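Local coordinates for thioesterase domain protein YiiD (Shewanella oneidensis, PDB 1T82), which probably acts as a thioesterase that hydrolyses acyl thioesters, and forms a dimer with the hotdog fold, at the interface of chains A and B. Numbering follows the deposited sequence. Chains: chain A/B, hypothetical acetyltransferase.

Contact 1: the interface of chains A and B. Residues chain A 62-63, 66-67, 97, 99; chain B 62-63, 66-67, 99.
The phenol oxygen OH of A:Tyr99 is gripped from two chains: it hydrogen-bonds OH of B:Tyr66 at 2.7 Å and donates to the backbone O of A:Ala62 at 2.8 Å. This is the core of a hotdog-fold dimer, where the starts of the two long helices, 62-84 of each chain, meet about the two-fold axis. The A:Tyr99 OH comes in above the plane of the A:Ala62 carbonyl instead of on a lone pair. The hydroxyl of B:Tyr66 lies in plane at the edge of the A:Tyr99 ring, the two side chains meeting tip to tip. In the twin, OH of A:Tyr66 reaches OH of B:Tyr99 at 2.8 Å.

Between these bonds the rings of A:Tyr66 and B:Tyr66 stack face to face, centroids 3.6 Å apart and planes turned by 7°. Each ring points away from its own helix, CG anti to the backbone N (chi1 178° in A:Tyr66), so that A:Tyr66 reaches B:Tyr99 and B:Tyr66 reaches A:Tyr99. A phenylalanine in place of A:Tyr66 would probably keep the stack but leave the hydroxyl of B:Tyr99 without its mate across the interface. CG2 of A:Ile97 packs beside B:Tyr66 OH at 3.4 Å. Where the helices meet, OG1 of B:Thr67, the side-chain hydroxyl, lies 3.4 Å from CA of A:Gly63 and donates back to B:Gly63 O at 2.9 Å.

Contact 2: the interface of chains A and B. Residues chain A 25-28, 67, 71; chain B 32, 52, 54-55, 61, 64.
The ring of B:Phe61, just ahead of the long hotdog helix 62-84 of its chain, is packed by apolar groups of chain A on a face and along its rim. CG2 of A:Ile26 sits over the middle of one face, 3.6 Å from the ring centroid, a CH-pi contact in which the two side chains cross at about a right angle. The longer branch of A:Ile26 runs extended above the same face, bringing CD1 over the rim, 3.7 Å from CE1 of B:Phe61. CG2 of A:Thr67 meets the ring in plane at its edge, and CD2 of A:Leu71 lies 3.7 Å from CZ of B:Phe61. With CG anti to the backbone N (chi1 172°), B:Phe61 extends toward helix 62-84 of chain A.

A second cluster of van der Waals contacts centres on A:Val28, whose CG1 is 3.6 Å from CE of B:Met32, a selenomethionine with an extended side chain. Its other methyl, CG2, touches the B:Ser64 hydroxyl OG at 3.4 Å. Next to it, CD of A:Pro27 meets CG1 of B:Ile54 at 3.8 Å, the side chains crossing at a slant.

Polar contacts run through water and involve backbone atoms. One water bridges A:Val28 N (2.8 Å) to the carbonyl oxygens of B:Pro52 and B:Ile54. Another links A:Thr25 O with B:Asn55 O, lying 2.9 Å from the former.

Contact 3: the interface of chains A and B. Residues chain A 93-96; chain B 95-98.
CB of A:Ala95 and CG2 of B:Ile97 face each other at 4.1 Å, a light apolar contact on one side of an antiparallel strand pairing between the subunits. CG2 of B:Ile97 also lies 3.7 Å from A:Ala95 O.

Backbone bonds flank this pair: A:Ala95 N donates to B:Ile97 O, and B:Ile97 N donates to A:Ala95 O at 2.9 Å, straight at the hydrogen (168°). The imidazole of B:His96 also approaches A:Ala95 O, its ND1 making a weak bond at 3.1 Å. In the twin, ND1 of A:His96 donates to B:Ala95 O at 3.2 Å, from well above the carbonyl plane. Each ring reaches across because CG stands anti to the backbone N (chi1 173° in A:His96).

At the rim, NH2 of the B:Arg98 guanidinium donates to NE2 of B:His96 at 3.3 Å, nearly in both group planes, and so helps fix the ring's rotation. A:Asp94 lies alongside B:Arg98, its CB above the guanidinium face, offset toward the rim. OD2 of A:Asp94 stays 4.1 Å from NH2 of B:Arg98, so any attraction would probably be long-range.

The A:His96 and B:His96 backbones form the antiparallel bridge at the two-fold axis, where strands 89-99 join the two hotdog sheets edge to edge.

Contact 1: the interface of chains A and B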
loop_
_atom_site.group_PDB
_atom_site.type_symbol
_atom_site.label_atom_id
_atom_site.label_comp_id
_atom_site.label_asym_id
_atom_site.label_seq_id
_atom_site.Cartn_x
_atom_site.Cartn_y
_atom_site.Cartn_z
ATOM N N ALA A 62 -5.435 3.870 -4.091
ATOM C CA ALA A 62 -5.442 2.862 -3.029
ATOM C C ALA A 62 -4.074 2.623 -2.400
ATOM O O ALA A 62 -3.966 2.374 -1.197
ATOM C CB ALA A 62 -5.997 1.546 -3.571
ATOM N N GLY A 63 -3.034 2.687 -3.225
ATOM C CA GLY A 63 -1.686 2.480 -2.734
ATOM C C GLY A 63 -1.206 3.634 -1.884
ATOM O O GLY A 63 -0.479 3.442 -0.911
ATOM N N TYR A 66 -3.007 3.409 1.524
ATOM C CA TYR A 66 -2.341 2.418 2.365
ATOM C C TYR A 66 -1.013 2.934 2.892
ATOM O O TYR A 66 -0.711 2.804 4.078
ATOM C CB TYR A 66 -2.055 1.137 1.585
ATOM C CG TYR A 66 -1.323 0.089 2.405
ATOM C CD1 TYR A 66 -2.026 -0.813 3.197
ATOM C CD2 TYR A 66 0.075 0.010 2.397
ATOM C CE1 TYR A 66 -1.365 -1.776 3.958
ATOM C CE2 TYR A 66 0.749 -0.952 3.162
ATOM C CZ TYR A 66 0.013 -1.843 3.938
ATOM O OH TYR A 66 0.658 -2.806 4.684
ATOM N N THR A 67 -0.214 3.518 2.004
ATOM C CA THR A 67 1.098 4.001 2.394
ATOM C C THR A 67 1.055 5.103 3.439
ATOM O O THR A 67 1.852 5.096 4.376
ATOM C CB THR A 67 1.900 4.467 1.167
ATOM O OG1 THR A 67 2.155 3.340 0.314
ATOM C CG2 THR A 67 3.236 5.066 1.594
ATOM N N ILE A 97 -6.643 -3.592 5.680
ATOM C CA ILE A 97 -7.164 -2.282 5.313
ATOM C C ILE A 97 -8.506 -2.419 4.615
ATOM O O ILE A 97 -8.711 -3.321 3.795
ATOM C CB ILE A 97 -6.156 -1.500 4.406
ATOM C CG1 ILE A 97 -6.723 -0.120 4.047
ATOM C CG2 ILE A 97 -5.863 -2.292 3.136
ATOM C CD1 ILE A 97 -5.700 0.824 3.390
ATOM N N TYR A 99 -11.393 -0.124 2.518
ATOM C CA TYR A 99 -11.681 1.130 1.840
ATOM C C TYR A 99 -13.194 1.314 1.887
ATOM O O TYR A 99 -13.945 0.543 1.292
ATOM C CB TYR A 99 -11.172 1.088 0.393
ATOM C CG TYR A 99 -9.671 0.897 0.268
ATOM C CD1 TYR A 99 -9.105 -0.380 0.253
ATOM C CD2 TYR A 99 -8.815 1.997 0.156
ATOM C CE1 TYR A 99 -7.727 -0.559 0.127
ATOM C CE2 TYR A 99 -7.431 1.828 0.032
ATOM C CZ TYR A 99 -6.897 0.545 0.015
ATOM O OH TYR A 99 -5.538 0.366 -0.122
ATOM N N ALA B 62 7.621 -1.211 2.745
ATOM C CA ALA B 62 6.340 -1.878 2.961
ATOM C C ALA B 62 5.209 -1.298 2.112
ATOM O O ALA B 62 4.345 -2.029 1.630
ATOM C CB ALA B 62 5.966 -1.816 4.444
ATOM N N GLY B 63 5.221 0.016 1.931
ATOM C CA GLY B 63 4.189 0.657 1.135
ATOM C C GLY B 63 4.309 0.315 -0.337
ATOM O O GLY B 63 3.308 0.165 -1.030
ATOM N N TYR B 66 3.108 -3.324 -0.871
ATOM C CA TYR B 66 1.650 -3.353 -0.923
ATOM C C TYR B 66 1.120 -2.782 -2.231
ATOM O O TYR B 66 0.247 -3.367 -2.881
ATOM C CB TYR B 66 1.047 -2.543 0.224
ATOM C CG TYR B 66 -0.465 -2.453 0.164
ATOM C CD1 TYR B 66 -1.269 -3.411 0.788
ATOM C CD2 TYR B 66 -1.096 -1.413 -0.530
ATOM C CE1 TYR B 66 -2.659 -3.328 0.729
ATOM C CE2 TYR B 66 -2.486 -1.331 -0.597
ATOM C CZ TYR B 66 -3.256 -2.288 0.036
ATOM O OH TYR B 66 -4.627 -2.198 -0.001
ATOM N N THR B 67 1.646 -1.629 -2.623
ATOM C CA THR B 67 1.176 -0.992 -3.841
ATOM C C THR B 67 1.364 -1.845 -5.083
ATOM O O THR B 67 0.451 -1.958 -5.896
ATOM C CB THR B 67 1.849 0.373 -4.051
ATOM O OG1 THR B 67 1.493 1.243 -2.967
ATOM C CG2 THR B 67 1.385 0.993 -5.365
ATOM N N TYR B 99 3.882 -9.577 5.696
ATOM C CA TYR B 99 5.257 -9.429 5.249
ATOM C C TYR B 99 6.069 -10.544 5.901
ATOM O O TYR B 99 6.221 -10.580 7.121
ATOM C CB TYR B 99 5.800 -8.057 5.651
ATOM C CG TYR B 99 5.025 -6.896 5.061
ATOM C CD1 TYR B 99 3.901 -6.378 5.706
ATOM C CD2 TYR B 99 5.433 -6.301 3.870
ATOM C CE1 TYR B 99 3.206 -5.285 5.176
ATOM C CE2 TYR B 99 4.747 -5.222 3.331
ATOM C CZ TYR B 99 3.641 -4.716 3.986
ATOM O OH TYR B 99 2.979 -3.639 3.457
#

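Contact 2: the interface of chains A and B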
loop_
_atom_site.group_PDB
_atom_site.type_symbol
_atom_site.label_atom_id
_atom_site.label_comp_id
_atom_site.label_asym_id
_atom_site.label_seq_id
_atom_site.Cartn_x
_atom_site.Cartn_y
_atom_site.Cartn_z
ATOM N N THR A 25 14.795 8.622 3.855
ATOM C CA THR A 25 14.989 7.174 3.783
ATOM C C THR A 25 14.007 6.419 2.896
ATOM O O THR A 25 14.271 5.280 2.499
ATOM C CB THR A 25 14.932 6.532 5.192
ATOM O OG1 THR A 25 13.622 6.706 5.748
ATOM C CG2 THR A 25 15.959 7.173 6.109
ATOM N N ILE A 26 12.877 7.047 2.588
ATOM C CA ILE A 26 11.849 6.414 1.766
ATOM C C ILE A 26 11.442 7.334 0.621
ATOM O O ILE A 26 10.526 8.148 0.767
ATOM C CB ILE A 26 10.598 6.106 2.615
ATOM C CG1 ILE A 26 11.013 5.330 3.870
ATOM C CG2 ILE A 26 9.591 5.320 1.791
ATOM C CD1 ILE A 26 9.902 5.153 4.875
ATOM N N PRO A 27 12.125 7.223 -0.530
ATOM C CA PRO A 27 11.832 8.051 -1.703
ATOM C C PRO A 27 10.345 8.168 -2.037
ATOM O O PRO A 27 9.871 9.235 -2.434
ATOM C CB PRO A 27 12.630 7.369 -2.805
ATOM C CG PRO A 27 13.858 6.923 -2.059
ATOM C CD PRO A 27 13.276 6.337 -0.789
ATOM N N VAL A 28 9.610 7.070 -1.876
ATOM C CA VAL A 28 8.180 7.077 -2.164
ATOM C C VAL A 28 7.422 8.041 -1.255
ATOM O O VAL A 28 6.479 8.700 -1.701
ATOM C CB VAL A 28 7.575 5.651 -2.027
ATOM C CG1 VAL A 28 6.052 5.728 -1.918
ATOM C CG2 VAL A 28 7.954 4.820 -3.233
ATOM N N THR A 67 -0.214 3.518 2.004
ATOM C CA THR A 67 1.098 4.001 2.394
ATOM C C THR A 67 1.055 5.103 3.439
ATOM O O THR A 67 1.852 5.096 4.376
ATOM C CB THR A 67 1.900 4.467 1.167
ATOM O OG1 THR A 67 2.155 3.340 0.314
ATOM C CG2 THR A 67 3.236 5.066 1.594
ATOM N N LEU A 71 2.649 4.712 7.241
ATOM C CA LEU A 71 3.621 5.641 7.810
ATOM C C LEU A 71 3.077 6.371 9.034
ATOM O O LEU A 71 3.847 6.791 9.897
ATOM C CB LEU A 71 4.098 6.639 6.748
ATOM C CG LEU A 71 4.995 6.011 5.669
ATOM C CD1 LEU A 71 5.395 7.081 4.658
ATOM C CD2 LEU A 71 6.241 5.398 6.310
HETATM N N MSE B 32 7.190 4.594 -9.067
HETATM C CA MSE B 32 7.648 3.291 -8.591
HETATM C C MSE B 32 8.160 2.397 -9.720
HETATM O O MSE B 32 8.719 1.324 -9.467
HETATM C CB MSE B 32 6.514 2.572 -7.851
HETATM C CG MSE B 32 6.127 3.191 -6.523
HETATM SE SE MSE B 32 4.806 2.127 -5.612
HETATM C CE MSE B 32 4.685 3.108 -3.955
ATOM N N PRO B 52 13.656 3.120 -6.500
ATOM C CA PRO B 52 12.725 4.150 -6.028
ATOM C C PRO B 52 11.844 3.664 -4.883
ATOM O O PRO B 52 11.175 4.449 -4.208
ATOM C CB PRO B 52 11.915 4.473 -7.279
ATOM C CG PRO B 52 11.832 3.138 -7.968
ATOM C CD PRO B 52 13.224 2.558 -7.795
ATOM N N ILE B 54 12.934 1.852 -2.105
ATOM C CA ILE B 54 13.675 1.467 -0.909
ATOM C C ILE B 54 13.221 2.121 0.398
ATOM O O ILE B 54 12.412 3.058 0.414
ATOM C CB ILE B 54 15.190 1.744 -1.073
ATOM C CG1 ILE B 54 15.437 3.238 -1.314
ATOM C CG2 ILE B 54 15.737 0.937 -2.243
ATOM C CD1 ILE B 54 16.916 3.605 -1.432
ATOM N N ASN B 55 13.746 1.577 1.490
ATOM C CA ASN B 55 13.505 2.072 2.838
ATOM C C ASN B 55 14.911 2.260 3.409
ATOM O O ASN B 55 15.892 2.125 2.680
ATOM C CB ASN B 55 12.722 1.055 3.674
ATOM C CG ASN B 55 13.381 -0.306 3.698
ATOM O OD1 ASN B 55 14.602 -0.416 3.613
ATOM N ND2 ASN B 55 12.571 -1.360 3.824
ATOM N N PHE B 61 10.397 -1.023 0.542
ATOM C CA PHE B 61 9.493 -0.346 1.468
ATOM C C PHE B 61 8.136 -1.046 1.530
ATOM O O PHE B 61 7.565 -1.414 0.501
ATOM C CB PHE B 61 9.328 1.110 1.009
ATOM C CG PHE B 61 8.284 1.884 1.766
ATOM C CD1 PHE B 61 8.288 1.920 3.155
ATOM C CD2 PHE B 61 7.318 2.605 1.079
ATOM C CE1 PHE B 61 7.342 2.666 3.855
ATOM C CE2 PHE B 61 6.360 3.361 1.764
ATOM C CZ PHE B 61 6.377 3.388 3.150
ATOM N N SER B 64 5.539 0.201 -0.826
ATOM C CA SER B 64 5.749 -0.135 -2.223
ATOM C C SER B 64 5.357 -1.585 -2.453
ATOM O O SER B 64 4.740 -1.911 -3.465
ATOM C CB SER B 64 7.211 0.089 -2.623
ATOM O OG SER B 64 7.539 1.469 -2.571
HETATM O O HOH W 1 10.583 4.433 -1.474
HETATM O O HOH W 2 17.105 4.786 2.035
#

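Contact 3: the interface of chains A and B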
loop_
_atom_site.group_PDB
_atom_site.type_symbol
_atom_site.label_atom_id
_atom_site.label_comp_id
_atom_site.label_asym_id
_atom_site.label_seq_id
_atom_site.Cartn_x
_atom_site.Cartn_y
_atom_site.Cartn_z
ATOM N N ALA A 93 4.537 -6.044 10.453
ATOM C CA ALA A 93 4.434 -7.486 10.232
ATOM C C ALA A 93 3.265 -7.878 9.333
ATOM O O ALA A 93 3.385 -8.771 8.492
ATOM C CB ALA A 93 4.323 -8.203 11.569
ATOM N N ASP A 94 2.133 -7.223 9.528
ATOM C CA ASP A 94 0.956 -7.495 8.724
ATOM C C ASP A 94 -0.035 -6.369 8.912
ATOM O O ASP A 94 0.041 -5.605 9.879
ATOM C CB ASP A 94 0.307 -8.821 9.124
ATOM C CG ASP A 94 -0.285 -8.783 10.510
ATOM O OD1 ASP A 94 0.477 -8.933 11.491
ATOM O OD2 ASP A 94 -1.518 -8.597 10.622
ATOM N N ALA A 95 -0.974 -6.268 7.984
ATOM C CA ALA A 95 -1.963 -5.216 8.059
ATOM C C ALA A 95 -3.230 -5.593 7.323
ATOM O O ALA A 95 -3.213 -6.382 6.378
ATOM C CB ALA A 95 -1.388 -3.926 7.477
ATOM N N HIS A 96 -4.329 -5.015 7.782
ATOM C CA HIS A 96 -5.634 -5.218 7.186
ATOM C C HIS A 96 -6.152 -3.816 6.894
ATOM O O HIS A 96 -6.084 -2.945 7.754
ATOM C CB HIS A 96 -6.566 -5.932 8.169
ATOM C CG HIS A 96 -7.982 -6.029 7.693
ATOM N ND1 HIS A 96 -8.313 -6.443 6.421
ATOM C CD2 HIS A 96 -9.155 -5.761 8.317
ATOM C CE1 HIS A 96 -9.626 -6.424 6.279
ATOM N NE2 HIS A 96 -10.161 -6.013 7.416
ATOM N N ALA B 95 -8.316 -5.511 1.934
ATOM C CA ALA B 95 -7.150 -6.321 1.678
ATOM C C ALA B 95 -6.393 -6.632 2.949
ATOM O O ALA B 95 -6.458 -5.892 3.929
ATOM C CB ALA B 95 -6.239 -5.613 0.688
ATOM N N HIS B 96 -5.687 -7.752 2.915
ATOM C CA HIS B 96 -4.874 -8.195 4.029
ATOM C C HIS B 96 -3.502 -8.514 3.460
ATOM O O HIS B 96 -3.392 -9.176 2.429
ATOM C CB HIS B 96 -5.482 -9.443 4.664
ATOM C CG HIS B 96 -4.648 -10.023 5.761
ATOM N ND1 HIS B 96 -4.174 -9.268 6.810
ATOM C CD2 HIS B 96 -4.206 -11.285 5.974
ATOM C CE1 HIS B 96 -3.473 -10.038 7.623
ATOM N NE2 HIS B 96 -3.477 -11.267 7.139
ATOM N N ILE B 97 -2.452 -8.041 4.121
ATOM C CA ILE B 97 -1.098 -8.306 3.644
ATOM C C ILE B 97 -0.206 -8.759 4.791
ATOM O O ILE B 97 -0.297 -8.241 5.903
ATOM C CB ILE B 97 -0.481 -7.047 2.963
ATOM C CG1 ILE B 97 0.917 -7.369 2.421
ATOM C CG2 ILE B 97 -0.414 -5.894 3.957
ATOM C CD1 ILE B 97 1.486 -6.303 1.486
ATOM N N ARG B 98 0.635 -9.752 4.520
ATOM C CA ARG B 98 1.566 -10.259 5.516
ATOM C C ARG B 98 2.963 -10.148 4.926
ATOM O O ARG B 98 3.198 -10.554 3.790
ATOM C CB ARG B 98 1.269 -11.723 5.854
ATOM C CG ARG B 98 -0.161 -11.980 6.301
ATOM C CD ARG B 98 -0.343 -13.412 6.794
ATOM N NE ARG B 98 0.291 -13.617 8.092
ATOM C CZ ARG B 98 -0.202 -13.169 9.244
ATOM N NH1 ARG B 98 0.449 -13.398 10.379
ATOM N NH2 ARG B 98 -1.354 -12.508 9.265
#

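Contact 1 lies nearer to each of the others than they lie to one another: the centres of its C-alpha atoms are about 11 Å from those of contact 2 and about 9 Å from those of contact 3, while contacts 2 and 3 are about 17 Å apart. Helix 62-84 serves contacts 1 and 2, which share A:Thr67, whose hydroxyl and methyl branches work in different contacts. Strand 89-99 serves contacts 1 and 3; A:Ile97 takes part in contact 1 and B:Ile97 in contact 3. Helix packing, loop packing and sheet pairing thus join the same two subunits, as expected of a hotdog dimer.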